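Local coordinates for sugar fermentation stimulation protein homolog (Pyrococcus furiosus, PDB 4DA2), which probably binds DNA and joins an OB-fold domain to a PD-(D/E)xK nuclease-like domain that holds calcium ions, at residues Gly140-Tyr145 and Lys183-Lys188; Val173-Leu178 and Arg209-His214; Thr40-Glu45 and Pro146-Val151. The protein carries 1 engineered substitution. All coordinates share one frame; numbering follows the deposited sequence.

Contact 1 of 3, residues Gly140-Tyr145 and Lys183-Lys188; sequences GEYAMY and KFKPYK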
ATOM      1  N   GLY A 140      17.384   3.332  -2.489  1.00 26.78           N
ATOM      2  CA  GLY A 140      18.280   2.588  -1.602  1.00 29.41           C
ATOM      3  C   GLY A 140      17.538   1.754  -0.573  1.00 22.98           C
ATOM      4  O   GLY A 140      16.782   0.854  -0.917  1.00 25.91           O
ATOM      5  N   GLU A 141      17.716   2.094   0.699  1.00 21.75           N
ATOM      6  CA  GLU A 141      17.064   1.356   1.771  1.00 23.76           C
ATOM      7  C   GLU A 141      15.674   1.907   2.082  1.00 17.40           C
ATOM      8  O   GLU A 141      14.994   1.387   2.969  1.00 17.39           O
ATOM      9  CB  GLU A 141      17.936   1.393   3.033  1.00 19.70           C
ATOM     10  CG  GLU A 141      19.027   0.290   3.049  1.00 29.10           C
ATOM     11  CD  GLU A 141      18.451  -1.118   3.133  1.00182.83           C
ATOM     12  OE1 GLU A 141      17.515  -1.330   3.926  1.00 37.40           O
ATOM     13  OE2 GLU A 141      18.934  -2.017   2.411  1.00 56.69           O
ATOM     14  N   TYR A 142      15.273   2.971   1.384  1.00 19.42           N
ATOM     15  CA  TYR A 142      13.984   3.633   1.667  1.00 14.09           C
ATOM     16  C   TYR A 142      12.873   3.120   0.748  1.00 20.82           C
ATOM     17  O   TYR A 142      13.099   2.932  -0.448  1.00 17.15           O
ATOM     18  CB  TYR A 142      14.070   5.160   1.487  1.00 19.37           C
ATOM     19  CG  TYR A 142      14.960   5.850   2.494  1.00 22.89           C
ATOM     20  CD1 TYR A 142      14.425   6.407   3.664  1.00 19.70           C
ATOM     21  CD2 TYR A 142      16.336   5.952   2.279  1.00 30.33           C
ATOM     22  CE1 TYR A 142      15.256   7.045   4.611  1.00 28.55           C
ATOM     23  CE2 TYR A 142      17.163   6.586   3.201  1.00 20.78           C
ATOM     24  CZ  TYR A 142      16.616   7.127   4.367  1.00 30.71           C
ATOM     25  OH  TYR A 142      17.448   7.740   5.280  1.00 27.99           O
ATOM     26  N   ALA A 143      11.696   2.879   1.327  1.00 12.99           N
ATOM     27  CA  ALA A 143      10.430   2.905   0.566  1.00 13.26           C
ATOM     28  C   ALA A 143       9.900   4.323   0.634  1.00 18.96           C
ATOM     29  O   ALA A 143      10.033   4.999   1.679  1.00 15.56           O
ATOM     30  CB  ALA A 143       9.437   1.960   1.184  1.00 12.23           C
ATOM     31  N   MET A 144       9.286   4.782  -0.457  1.00 15.58           N
ATOM     32  CA  MET A 144       8.810   6.154  -0.539  1.00 14.19           C
ATOM     33  C   MET A 144       7.408   6.309  -1.083  1.00 12.14           C
ATOM     34  O   MET A 144       6.878   5.419  -1.825  1.00 12.77           O
ATOM     35  CB  MET A 144       9.789   7.003  -1.354  1.00 13.17           C
ATOM     36  CG  MET A 144      11.191   6.932  -0.806  1.00 12.12           C
ATOM     37  SD  MET A 144      12.178   8.244  -1.557  1.00 20.04           S
ATOM     38  CE  MET A 144      12.127   7.803  -3.312  1.00 18.48           C
ATOM     39  N   TYR A 145       6.790   7.426  -0.681  1.00 18.00           N
ATOM     40  CA  TYR A 145       5.489   7.830  -1.196  1.00 16.17           C
ATOM     41  C   TYR A 145       5.457   9.337  -1.342  1.00 20.35           C
ATOM     42  O   TYR A 145       6.005  10.047  -0.488  1.00 20.61           O
ATOM     43  CB  TYR A 145       4.379   7.335  -0.257  1.00 13.15           C
ATOM     44  CG  TYR A 145       3.039   8.001  -0.459  1.00 14.35           C
ATOM     45  CD1 TYR A 145       2.041   7.401  -1.263  1.00 11.87           C
ATOM     46  CD2 TYR A 145       2.769   9.239   0.118  1.00 11.50           C
ATOM     47  CE1 TYR A 145       0.792   8.015  -1.431  1.00 16.40           C
ATOM     48  CE2 TYR A 145       1.517   9.877  -0.051  1.00 13.18           C
ATOM     49  CZ  TYR A 145       0.545   9.250  -0.813  1.00 20.13           C
ATOM     50  OH  TYR A 145      -0.659   9.884  -0.973  1.00 21.36           O
ATOM     51  N   LYS A 183      13.686   1.428   5.797  1.00 15.11           N
ATOM     52  CA  LYS A 183      13.257   2.791   6.160  1.00 12.57           C
ATOM     53  C   LYS A 183      12.154   3.307   5.249  1.00 16.79           C
ATOM     54  O   LYS A 183      11.890   2.717   4.215  1.00 17.12           O
ATOM     55  CB  LYS A 183      14.449   3.768   6.114  1.00 17.18           C
ATOM     56  CG  LYS A 183      15.573   3.398   7.078  1.00 23.91           C
ATOM     57  CD  LYS A 183      16.615   4.505   7.162  1.00 28.77           C
ATOM     58  CE  LYS A 183      17.608   4.415   6.019  1.00 35.43           C
ATOM     59  NZ  LYS A 183      18.666   3.407   6.280  1.00 43.73           N
ATOM     60  N   PHE A 184      11.492   4.376   5.685  1.00 13.50           N
ATOM     61  CA  PHE A 184      10.530   5.103   4.877  1.00  9.53           C
ATOM     62  C   PHE A 184      10.817   6.595   4.880  1.00 15.24           C
ATOM     63  O   PHE A 184      11.138   7.134   5.928  1.00 15.90           O
ATOM     64  CB  PHE A 184       9.066   4.862   5.392  1.00 11.08           C
ATOM     65  CG  PHE A 184       8.076   5.830   4.787  1.00 14.98           C
ATOM     66  CD1 PHE A 184       7.460   5.555   3.562  1.00  8.62           C
ATOM     67  CD2 PHE A 184       7.845   7.069   5.384  1.00 15.25           C
ATOM     68  CE1 PHE A 184       6.600   6.514   2.975  1.00 13.03           C
ATOM     69  CE2 PHE A 184       6.982   8.003   4.827  1.00 12.18           C
ATOM     70  CZ  PHE A 184       6.358   7.729   3.603  1.00 14.83           C
ATOM     71  N   LYS A 185      10.666   7.280   3.736  1.00  8.96           N
ATOM     72  CA  LYS A 185      10.539   8.743   3.718  1.00 13.35           C
ATOM     73  C   LYS A 185       9.639   9.207   2.579  1.00 14.67           C
ATOM     74  O   LYS A 185       9.514   8.487   1.585  1.00 16.65           O
ATOM     75  CB  LYS A 185      11.914   9.416   3.607  1.00 12.37           C
ATOM     76  CG  LYS A 185      12.616   9.146   2.292  1.00 17.34           C
ATOM     77  CD  LYS A 185      14.039   9.692   2.348  1.00 19.17           C
ATOM     78  CE  LYS A 185      14.751   9.435   1.021  1.00 21.79           C
ATOM     79  NZ  LYS A 185      16.141  10.015   1.037  1.00 28.89           N
ATOM     80  N   PRO A 186       9.009  10.391   2.720  1.00 15.19           N
ATOM     81  CA  PRO A 186       8.275  10.961   1.578  1.00 12.59           C
ATOM     82  C   PRO A 186       9.214  11.274   0.411  1.00 18.35           C
ATOM     83  O   PRO A 186      10.383  11.621   0.611  1.00 15.41           O
ATOM     84  CB  PRO A 186       7.670  12.250   2.118  1.00 15.21           C
ATOM     85  CG  PRO A 186       7.817  12.186   3.643  1.00 17.51           C
ATOM     86  CD  PRO A 186       8.970  11.264   3.912  1.00 13.75           C
ATOM     87  N   TYR A 187       8.709  11.049  -0.795  1.00 17.62           N
ATOM     88  CA  TYR A 187       9.422  11.414  -2.006  1.00 16.23           C
ATOM     89  C   TYR A 187       8.983  12.837  -2.310  1.00 15.02           C
ATOM     90  O   TYR A 187       7.955  13.083  -2.936  1.00 18.25           O
ATOM     91  CB  TYR A 187       9.122  10.436  -3.136  1.00 17.82           C
ATOM     92  CG  TYR A 187       9.829  10.754  -4.448  1.00 14.48           C
ATOM     93  CD1 TYR A 187      11.189  11.043  -4.466  1.00 25.77           C
ATOM     94  CD2 TYR A 187       9.127  10.728  -5.663  1.00 17.90           C
ATOM     95  CE1 TYR A 187      11.846  11.321  -5.660  1.00 30.43           C
ATOM     96  CE2 TYR A 187       9.794  10.993  -6.880  1.00 15.92           C
ATOM     97  CZ  TYR A 187      11.138  11.304  -6.844  1.00 23.18           C
ATOM     98  OH  TYR A 187      11.800  11.570  -8.015  1.00 49.21           O
ATOM     99  N   LYS A 188       9.795  13.775  -1.815  1.00 19.07           N
ATOM    100  CA  LYS A 188       9.495  15.214  -1.859  1.00 15.54           C
ATOM    101  C   LYS A 188       9.240  15.666  -3.288  1.00 30.40           C
ATOM    102  O   LYS A 188       8.240  16.322  -3.540  1.00 18.48           O
ATOM    103  CB  LYS A 188      10.656  16.008  -1.236  1.00 13.04           C
ATOM    104  CG  LYS A 188      10.345  17.494  -1.012  1.00 33.48           C
ATOM    105  CD  LYS A 188      11.372  18.179  -0.116  1.00 45.47           C
ATOM    106  CE  LYS A 188      11.032  19.658   0.060  1.00 53.55           C
ATOM    107  NZ  LYS A 188      12.174  20.433   0.634  1.00 36.00           N
TER
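Strands Tyr142-Tyr145 and Lys183-Pro186 run parallel, 29° apart, with Tyr142 facing Lys183 and Ala143 facing Phe184. They lie in the mixed sheet of the PD-(D/E)xK domain, with strand 127-139 on the far side of Tyr142-Tyr145 and strand 220-229 beyond Lys183-Pro186. Four backbone hydrogen bonds join them: Lys183 N to Glu141 O, Ala143 N to Lys183 O (2.9 Å), Lys185 N to Ala143 O, and finally Tyr187 N to Tyr145 O, whose donor stands above the carbonyl plane. On one face of the sheet the Tyr142 ring is sandwiched between two lysine chains. Tyr142 CG lies beside its own backbone N (chi1 -67°), and the ring beyond it comes up against the second strand. Over one face Lys185 crosses it at about a right angle, its CD 3.8 Å from the centroid in a CH-pi contact and its NZ 4.3 Å from the centroid, a cation-pi contact. Over the opposite face Lys183 sets its CE 3.8 Å from the centroid; the Lys183 chain bends at chi3 and again at chi4, and NZ, 30° off the ring normal and farther out, adds at most a weak attraction. Met144 lies alongside Lys185, pointing the same way, with SD 3.8 Å from Lys185 CE. Met144 CE packs 3.6 Å from Tyr187 CD1, and the sulfur lies oblique to that ring, a Met-aromatic contact. On the face of Ala143 and Phe184 the Phe184 ring leans toward the first strand, CD1 3.2 Å from Ala143 O and CE1 near Tyr145 CB. Two polar ends have partners outside the pair: Lys185 NZ in a salt bridge with Glu139, Tyr142 OH in a hydrogen bond with Glu230. The backbone N of Tyr145 is buried without a partner. Lys183 thus contributes mainly its methylenes, Lys185 both methylenes and charge, and Glu139 probably helps keep the Lys185 ammonium over the ring.

Contact 2 of 3, residues Val173-Leu178 and Arg209-His214; sequences VFIGAL and RALGLH
In the central sheet of the PD-(D/E)xK domain, Val173-Gly176 pairs in parallel with Arg209-His214, and strand 183-186 and helix 192-204 lie between them in the chain. Phe174 N gives a nearly straight bond to Arg209 O (2.8 Å, 168°), Leu211 N answers to Phe174 O, and Gly176 N meets Leu211 O at 2.7 Å, though with its N-H bent away to 139°. Leu213 N closes the ladder on Gly176 O from above the carbonyl plane. One face of the pair is aliphatic. With Val173 CG1 anti to the backbone N (chi1 180°), that methyl packs against Leu211 CD1 at 3.8 Å; the same CD1 takes Ile175 CD1 at 3.9 Å, the Ile175 and Leu211 side chains lying side by side and pointing the same way. Farther along, Ile175 CG2 crosses to Leu213 CD1. Helix 81-93 covers this side, Ile91 on Leu211 and Ala87 on Leu213, while strand 127-139 continues the sheet beyond Val173 and Ile175 and carries the calcium ligands Glu131 and Thr132. On the reverse face Phe174 CB rests 4.1 Å from Ala210 CB, and the Phe174 ring stacks on Phe184. At Gly176 the first strand gives out in an inverse gamma turn, Ala177 N bonding weakly back to Ile175 O, and Ala177 CB then settles beside Leu213 CB at 4.4 Å.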
ATOM      1  N   VAL A 173      -0.510   4.886   7.749  1.00 15.43           N
ATOM      2  CA  VAL A 173       0.402   3.748   7.681  1.00  8.70           C
ATOM      3  C   VAL A 173       0.869   3.581   6.255  1.00 11.88           C
ATOM      4  O   VAL A 173       0.045   3.314   5.359  1.00 15.53           O
ATOM      5  CB  VAL A 173      -0.276   2.460   8.144  1.00 11.26           C
ATOM      6  CG1 VAL A 173       0.727   1.276   8.049  1.00 15.05           C
ATOM      7  CG2 VAL A 173      -0.823   2.581   9.597  1.00 14.38           C
ATOM      8  N   PHE A 174       2.178   3.706   6.037  1.00 11.11           N
ATOM      9  CA  PHE A 174       2.758   3.457   4.720  1.00  7.95           C
ATOM     10  C   PHE A 174       3.118   1.974   4.581  1.00 14.04           C
ATOM     11  O   PHE A 174       3.809   1.396   5.418  1.00 12.57           O
ATOM     12  CB  PHE A 174       3.973   4.392   4.507  1.00 11.89           C
ATOM     13  CG  PHE A 174       3.597   5.834   4.501  1.00 18.69           C
ATOM     14  CD1 PHE A 174       3.032   6.399   3.361  1.00 18.69           C
ATOM     15  CD2 PHE A 174       3.726   6.622   5.647  1.00 13.67           C
ATOM     16  CE1 PHE A 174       2.636   7.739   3.332  1.00 20.30           C
ATOM     17  CE2 PHE A 174       3.354   7.990   5.616  1.00 16.34           C
ATOM     18  CZ  PHE A 174       2.789   8.532   4.468  1.00 21.19           C
ATOM     19  N   ILE A 175       2.613   1.359   3.521  1.00 12.08           N
ATOM     20  CA  ILE A 175       2.879  -0.047   3.262  1.00 12.20           C
ATOM     21  C   ILE A 175       4.055  -0.134   2.284  1.00  9.77           C
ATOM     22  O   ILE A 175       3.894   0.041   1.054  1.00 14.51           O
ATOM     23  CB  ILE A 175       1.614  -0.764   2.694  1.00 13.75           C
ATOM     24  CG1 ILE A 175       0.396  -0.524   3.617  1.00 16.83           C
ATOM     25  CG2 ILE A 175       1.902  -2.244   2.532  1.00 16.27           C
ATOM     26  CD1 ILE A 175       0.556  -1.048   5.071  1.00 22.55           C
ATOM     27  N   GLY A 176       5.237  -0.368   2.851  1.00  9.14           N
ATOM     28  CA  GLY A 176       6.496  -0.491   2.100  1.00 11.78           C
ATOM     29  C   GLY A 176       6.593  -1.917   1.614  1.00 15.82           C
ATOM     30  O   GLY A 176       7.420  -2.720   2.100  1.00 13.54           O
ATOM     31  N   ALA A 177       5.717  -2.248   0.664  1.00 18.28           N
ATOM     32  CA  ALA A 177       5.612  -3.596   0.111  1.00 14.33           C
ATOM     33  C   ALA A 177       6.694  -3.926  -0.924  1.00 12.26           C
ATOM     34  O   ALA A 177       6.396  -4.506  -1.992  1.00 16.60           O
ATOM     35  CB  ALA A 177       4.212  -3.830  -0.495  1.00 18.58           C
ATOM     36  N   LEU A 178       7.939  -3.548  -0.603  1.00 13.22           N
ATOM     37  CA  LEU A 178       9.126  -3.859  -1.406  1.00 14.08           C
ATOM     38  C   LEU A 178      10.026  -4.722  -0.549  1.00 14.27           C
ATOM     39  O   LEU A 178      10.150  -4.458   0.639  1.00 17.89           O
ATOM     40  CB  LEU A 178       9.940  -2.570  -1.659  1.00 23.93           C
ATOM     41  CG  LEU A 178       9.422  -1.451  -2.552  1.00 35.23           C
ATOM     42  CD1 LEU A 178      10.392  -0.314  -2.524  1.00 21.24           C
ATOM     43  CD2 LEU A 178       9.195  -1.910  -3.979  1.00 29.81           C
ATOM     44  N   ARG A 209       3.198   5.552  10.727  1.00 13.59           N
ATOM     45  CA  ARG A 209       3.908   4.252  10.804  1.00  9.09           C
ATOM     46  C   ARG A 209       4.241   3.843   9.372  1.00 20.41           C
ATOM     47  O   ARG A 209       3.601   4.308   8.402  1.00 14.47           O
ATOM     48  CB  ARG A 209       3.015   3.156  11.417  1.00  8.44           C
ATOM     49  CG  ARG A 209       2.431   3.480  12.822  1.00 18.00           C
ATOM     50  CD  ARG A 209       3.467   3.506  13.951  1.00 24.64           C
ATOM     51  NE  ARG A 209       2.809   3.843  15.225  1.00 18.86           N
ATOM     52  CZ  ARG A 209       2.803   5.061  15.765  1.00 21.39           C
ATOM     53  NH1 ARG A 209       3.464   6.056  15.180  1.00 27.17           N
ATOM     54  NH2 ARG A 209       2.167   5.269  16.913  1.00 27.05           N
ATOM     55  N   ALA A 210       5.229   2.970   9.248  1.00 16.75           N
ATOM     56  CA  ALA A 210       5.563   2.351   7.967  1.00 11.35           C
ATOM     57  C   ALA A 210       5.937   0.883   8.192  1.00 17.32           C
ATOM     58  O   ALA A 210       6.677   0.564   9.110  1.00 14.00           O
ATOM     59  CB  ALA A 210       6.701   3.108   7.289  1.00 16.50           C
ATOM     60  N   LEU A 211       5.435   0.010   7.327  1.00 11.60           N
ATOM     61  CA  LEU A 211       5.632  -1.424   7.467  1.00 11.82           C
ATOM     62  C   LEU A 211       6.334  -2.015   6.263  1.00 16.13           C
ATOM     63  O   LEU A 211       6.040  -1.624   5.144  1.00 16.96           O
ATOM     64  CB  LEU A 211       4.282  -2.107   7.603  1.00 16.67           C
ATOM     65  CG  LEU A 211       3.303  -1.536   8.635  1.00 16.73           C
ATOM     66  CD1 LEU A 211       1.959  -2.269   8.524  1.00 21.81           C
ATOM     67  CD2 LEU A 211       3.880  -1.676  10.048  1.00 14.35           C
ATOM     68  N   GLY A 212       7.259  -2.948   6.497  1.00 10.57           N
ATOM     69  CA  GLY A 212       7.933  -3.640   5.394  1.00 13.68           C
ATOM     70  C   GLY A 212       7.235  -4.950   5.094  1.00 17.38           C
ATOM     71  O   GLY A 212       6.963  -5.753   6.001  1.00 17.02           O
ATOM     72  N   LEU A 213       6.930  -5.166   3.808  1.00 11.30           N
ATOM     73  CA  LEU A 213       6.242  -6.353   3.359  1.00 12.21           C
ATOM     74  C   LEU A 213       6.806  -6.754   2.009  1.00 12.72           C
ATOM     75  O   LEU A 213       7.364  -5.912   1.299  1.00 18.02           O
ATOM     76  CB  LEU A 213       4.740  -6.092   3.184  1.00 20.32           C
ATOM     77  CG  LEU A 213       3.864  -6.047   4.432  1.00 23.89           C
ATOM     78  CD1 LEU A 213       3.934  -4.677   5.130  1.00 32.19           C
ATOM     79  CD2 LEU A 213       2.452  -6.367   4.030  1.00 29.81           C
ATOM     80  N   HIS A 214       6.702  -8.035   1.699  1.00 17.88           N
ATOM     81  CA  HIS A 214       6.951  -8.541   0.351  1.00 12.30           C
ATOM     82  C   HIS A 214       6.194  -9.852   0.189  1.00 12.21           C
ATOM     83  O   HIS A 214       5.608 -10.393   1.154  1.00 14.97           O
ATOM     84  CB  HIS A 214       8.463  -8.694   0.059  1.00 14.61           C
ATOM     85  CG  HIS A 214       9.117  -9.776   0.858  1.00 19.34           C
ATOM     86  ND1 HIS A 214       9.748  -9.536   2.062  1.00 15.89           N
ATOM     87  CD2 HIS A 214       9.205 -11.110   0.649  1.00 17.34           C
ATOM     88  CE1 HIS A 214      10.204 -10.673   2.559  1.00 18.33           C
ATOM     89  NE2 HIS A 214       9.890 -11.647   1.721  1.00 14.87           N
TER

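Contact 3 of 3, residues Thr40-Glu45 and Pro146-Val151; sequences TGRLNE and PDCPSV
Asp147 holds the loop of Arg42 and Leu43 by its carboxylate, one oxygen to each of two successive backbone N-H groups. Arg42 N bonds to OD1 of Asp147 at 3.0 Å and 164°, and Leu43 N to OD2 of Asp147 at 2.8 Å; both donors arrive on the syn side, that of Leu43 tilted farther from the carboxylate plane (27° against 16°). Two donors on one carboxylate would be expected to stabilise its negative charge. The contact joins the two domains: residues 40-45 belong to the loop between strands 31-36 and 52-57 of the OB domain, and residues 146-151 to the link between strand 142-145 and helix 151-165 of the nuclease-like domain. That link opens with a cis peptide bond before Pro146 and ends with Ser150 as N-cap, its OG accepting from Gly153 N, while Ser150 N is taken by Asp191. Next to the carboxylate, the Arg42 side chain runs extended from CG to NE across Cys148: CG lies 3.6 Å from Cys148 SG and NE 3.2 Å from Cys148 CB. The sulfur sits at the edge of the guanidinium, in its plane. The Leu43 side chain crosses that of Asp147 at about a right angle, its CD1 3.9 Å from Asp147 OD2, and the leucine also packs on Val136. On the OB side the Gly41 carbonyl accepts from Arg18, and Gly41 N gives its hydrogen to Asn39 OD1. A water donates weakly to both Thr40 O and Pro149 O, each 3.5 Å from the water oxygen.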
ATOM      1  N   THR A  40      -2.797   3.810  -8.345  1.00 31.07           N
ATOM      2  CA  THR A  40      -2.973   5.028  -9.139  1.00 52.18           C
ATOM      3  C   THR A  40      -1.641   5.719  -9.373  1.00 41.03           C
ATOM      4  O   THR A  40      -1.573   6.725 -10.087  1.00 47.46           O
ATOM      5  CB  THR A  40      -3.967   6.021  -8.488  1.00 23.04           C
ATOM      6  OG1 THR A  40      -3.578   6.267  -7.124  1.00 35.78           O
ATOM      7  CG2 THR A  40      -5.390   5.476  -8.536  1.00 61.33           C
ATOM      8  N   GLY A  41      -0.587   5.171  -8.771  1.00 29.28           N
ATOM      9  CA  GLY A  41       0.781   5.645  -9.005  1.00 26.97           C
ATOM     10  C   GLY A  41       1.280   5.431 -10.430  1.00 31.40           C
ATOM     11  O   GLY A  41       0.700   4.660 -11.206  1.00 30.48           O
ATOM     12  N   ARG A  42       2.367   6.113 -10.786  1.00 26.78           N
ATOM     13  CA  ARG A  42       2.931   5.944 -12.123  1.00 24.77           C
ATOM     14  C   ARG A  42       3.599   4.593 -12.247  1.00 33.58           C
ATOM     15  O   ARG A  42       3.566   3.988 -13.317  1.00 23.92           O
ATOM     16  CB  ARG A  42       3.927   7.057 -12.485  1.00 31.96           C
ATOM     17  CG  ARG A  42       3.338   8.430 -12.333  1.00104.22           C
ATOM     18  CD  ARG A  42       3.952   9.461 -13.247  1.00 65.21           C
ATOM     19  NE  ARG A  42       3.292  10.736 -12.996  1.00 69.67           N
ATOM     20  CZ  ARG A  42       3.367  11.810 -13.771  1.00133.64           C
ATOM     21  NH1 ARG A  42       4.082  11.798 -14.891  1.00 61.14           N
ATOM     22  NH2 ARG A  42       2.709  12.903 -13.417  1.00 44.46           N
ATOM     23  N   LEU A  43       4.199   4.128 -11.145  1.00 24.89           N
ATOM     24  CA  LEU A  43       4.960   2.879 -11.133  1.00 20.32           C
ATOM     25  C   LEU A  43       5.905   2.789 -12.336  1.00 28.33           C
ATOM     26  O   LEU A  43       6.082   1.720 -12.921  1.00 22.96           O
ATOM     27  CB  LEU A  43       4.031   1.652 -11.085  1.00 18.20           C
ATOM     28  CG  LEU A  43       3.158   1.294  -9.879  1.00 54.74           C
ATOM     29  CD1 LEU A  43       3.725   1.831  -8.577  1.00 31.78           C
ATOM     30  CD2 LEU A  43       1.737   1.759 -10.102  1.00 53.78           C
ATOM     31  N   ASN A  44       6.524   3.914 -12.689  1.00 31.43           N
ATOM     32  CA  ASN A  44       7.445   3.977 -13.835  1.00 26.42           C
ATOM     33  C   ASN A  44       8.616   3.000 -13.785  1.00 32.10           C
ATOM     34  O   ASN A  44       9.041   2.494 -14.818  1.00 27.93           O
ATOM     35  CB  ASN A  44       7.973   5.407 -14.027  1.00 35.91           C
ATOM     36  CG  ASN A  44       7.130   6.216 -14.995  1.00 57.53           C
ATOM     37  OD1 ASN A  44       6.555   5.678 -15.947  1.00 57.04           O
ATOM     38  ND2 ASN A  44       7.063   7.521 -14.765  1.00 68.40           N
ATOM     39  N   GLU A  45       9.140   2.728 -12.592  1.00 26.57           N
ATOM     40  CA  GLU A  45      10.248   1.784 -12.490  1.00 28.28           C
ATOM     41  C   GLU A  45       9.840   0.299 -12.654  1.00 30.78           C
ATOM     42  O   GLU A  45      10.679  -0.548 -12.975  1.00 28.55           O
ATOM     43  CB  GLU A  45      11.104   2.059 -11.254  1.00 36.90           C
ATOM     44  CG  GLU A  45      11.800   3.424 -11.367  1.00 38.44           C
ATOM     45  CD  GLU A  45      12.540   3.857 -10.110  1.00 45.25           C
ATOM     46  OE1 GLU A  45      13.004   2.988  -9.341  1.00157.26           O
ATOM     47  OE2 GLU A  45      12.670   5.081  -9.905  1.00 62.41           O
ATOM     48  N   PRO A 146       4.792   9.848  -2.400  1.00 14.84           N
ATOM     49  CA  PRO A 146       4.172   9.079  -3.492  1.00 20.70           C
ATOM     50  C   PRO A 146       5.146   9.115  -4.661  1.00 21.53           C
ATOM     51  O   PRO A 146       6.224   9.699  -4.516  1.00 25.48           O
ATOM     52  CB  PRO A 146       2.935   9.909  -3.813  1.00 15.34           C
ATOM     53  CG  PRO A 146       3.394  11.306  -3.600  1.00 19.03           C
ATOM     54  CD  PRO A 146       4.387  11.263  -2.448  1.00 15.97           C
ATOM     55  N   ASP A 147       4.794   8.546  -5.814  1.00 23.57           N
ATOM     56  CA  ASP A 147       5.716   8.663  -6.955  1.00 23.91           C
ATOM     57  C   ASP A 147       5.356   9.758  -7.959  1.00 31.41           C
ATOM     58  O   ASP A 147       6.059   9.972  -8.948  1.00 29.19           O
ATOM     59  CB  ASP A 147       5.993   7.308  -7.630  1.00 44.88           C
ATOM     60  CG  ASP A 147       4.804   6.774  -8.394  1.00 47.51           C
ATOM     61  OD1 ASP A 147       3.836   7.535  -8.609  1.00 21.46           O
ATOM     62  OD2 ASP A 147       4.854   5.586  -8.786  1.00 32.27           O
ATOM     63  N   CYS A 148       4.264  10.451  -7.674  1.00 23.77           N
ATOM     64  CA  CYS A 148       3.796  11.570  -8.467  1.00 22.43           C
ATOM     65  C   CYS A 148       2.726  12.251  -7.619  1.00 33.21           C
ATOM     66  O   CYS A 148       2.286  11.681  -6.623  1.00 26.84           O
ATOM     67  CB  CYS A 148       3.212  11.085  -9.799  1.00 28.25           C
ATOM     68  SG  CYS A 148       1.695  10.139  -9.654  1.00 33.24           S
ATOM     69  N   PRO A 149       2.307  13.469  -8.001  1.00 27.08           N
ATOM     70  CA  PRO A 149       1.327  14.207  -7.203  1.00 24.80           C
ATOM     71  C   PRO A 149       0.033  13.440  -7.011  1.00 33.75           C
ATOM     72  O   PRO A 149      -0.437  12.775  -7.933  1.00 24.94           O
ATOM     73  CB  PRO A 149       1.101  15.469  -8.032  1.00 46.47           C
ATOM     74  CG  PRO A 149       2.404  15.658  -8.727  1.00 28.28           C
ATOM     75  CD  PRO A 149       2.820  14.290  -9.111  1.00 30.82           C
ATOM     76  N   SER A 150      -0.506  13.508  -5.798  1.00 25.76           N
ATOM     77  CA  SER A 150      -1.741  12.833  -5.447  1.00 26.74           C
ATOM     78  C   SER A 150      -2.626  13.841  -4.743  1.00 23.82           C
ATOM     79  O   SER A 150      -2.365  14.229  -3.595  1.00 28.52           O
ATOM     80  CB  SER A 150      -1.480  11.622  -4.551  1.00 24.44           C
ATOM     81  OG  SER A 150      -2.701  10.952  -4.209  1.00 25.40           O
ATOM     82  N   VAL A 151      -3.660  14.297  -5.445  1.00 22.33           N
ATOM     83  CA  VAL A 151      -4.632  15.201  -4.842  1.00 25.74           C
ATOM     84  C   VAL A 151      -5.482  14.457  -3.836  1.00 19.69           C
ATOM     85  O   VAL A 151      -5.820  15.015  -2.787  1.00 21.85           O
ATOM     86  CB  VAL A 151      -5.559  15.884  -5.892  1.00 26.50           C
ATOM     87  CG1 VAL A 151      -6.363  16.998  -5.239  1.00 29.97           C
ATOM     88  CG2 VAL A 151      -4.713  16.451  -7.041  1.00 28.82           C
TER
HETATM   89  O   HOH W   1      -1.898   9.645  -8.225  1.00 39.84           O

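Overall arrangement
Contacts 1 and 2 are parallel strand pairs of one mixed sheet, with centres about 10 Å apart, and they share a face: Tyr145 of the first packs on Phe174 of the second, Phe184 on Ala210 and Ala143 on Gly176. Contact 2 is the buried one, aliphatic on the side under helix 81-93; contact 1 is only partly buried, and there lysines flank an aromatic ring. Contact 3 is a surface contact between loops, carried by a carboxylate and backbone N-H groups instead of a ladder; of the three, only its two segments come from different domains. Its 146-151 loop directly continues strand 142-145 and touches Tyr187, whereas contact 2 stays about 6 Å away at the nearest atoms.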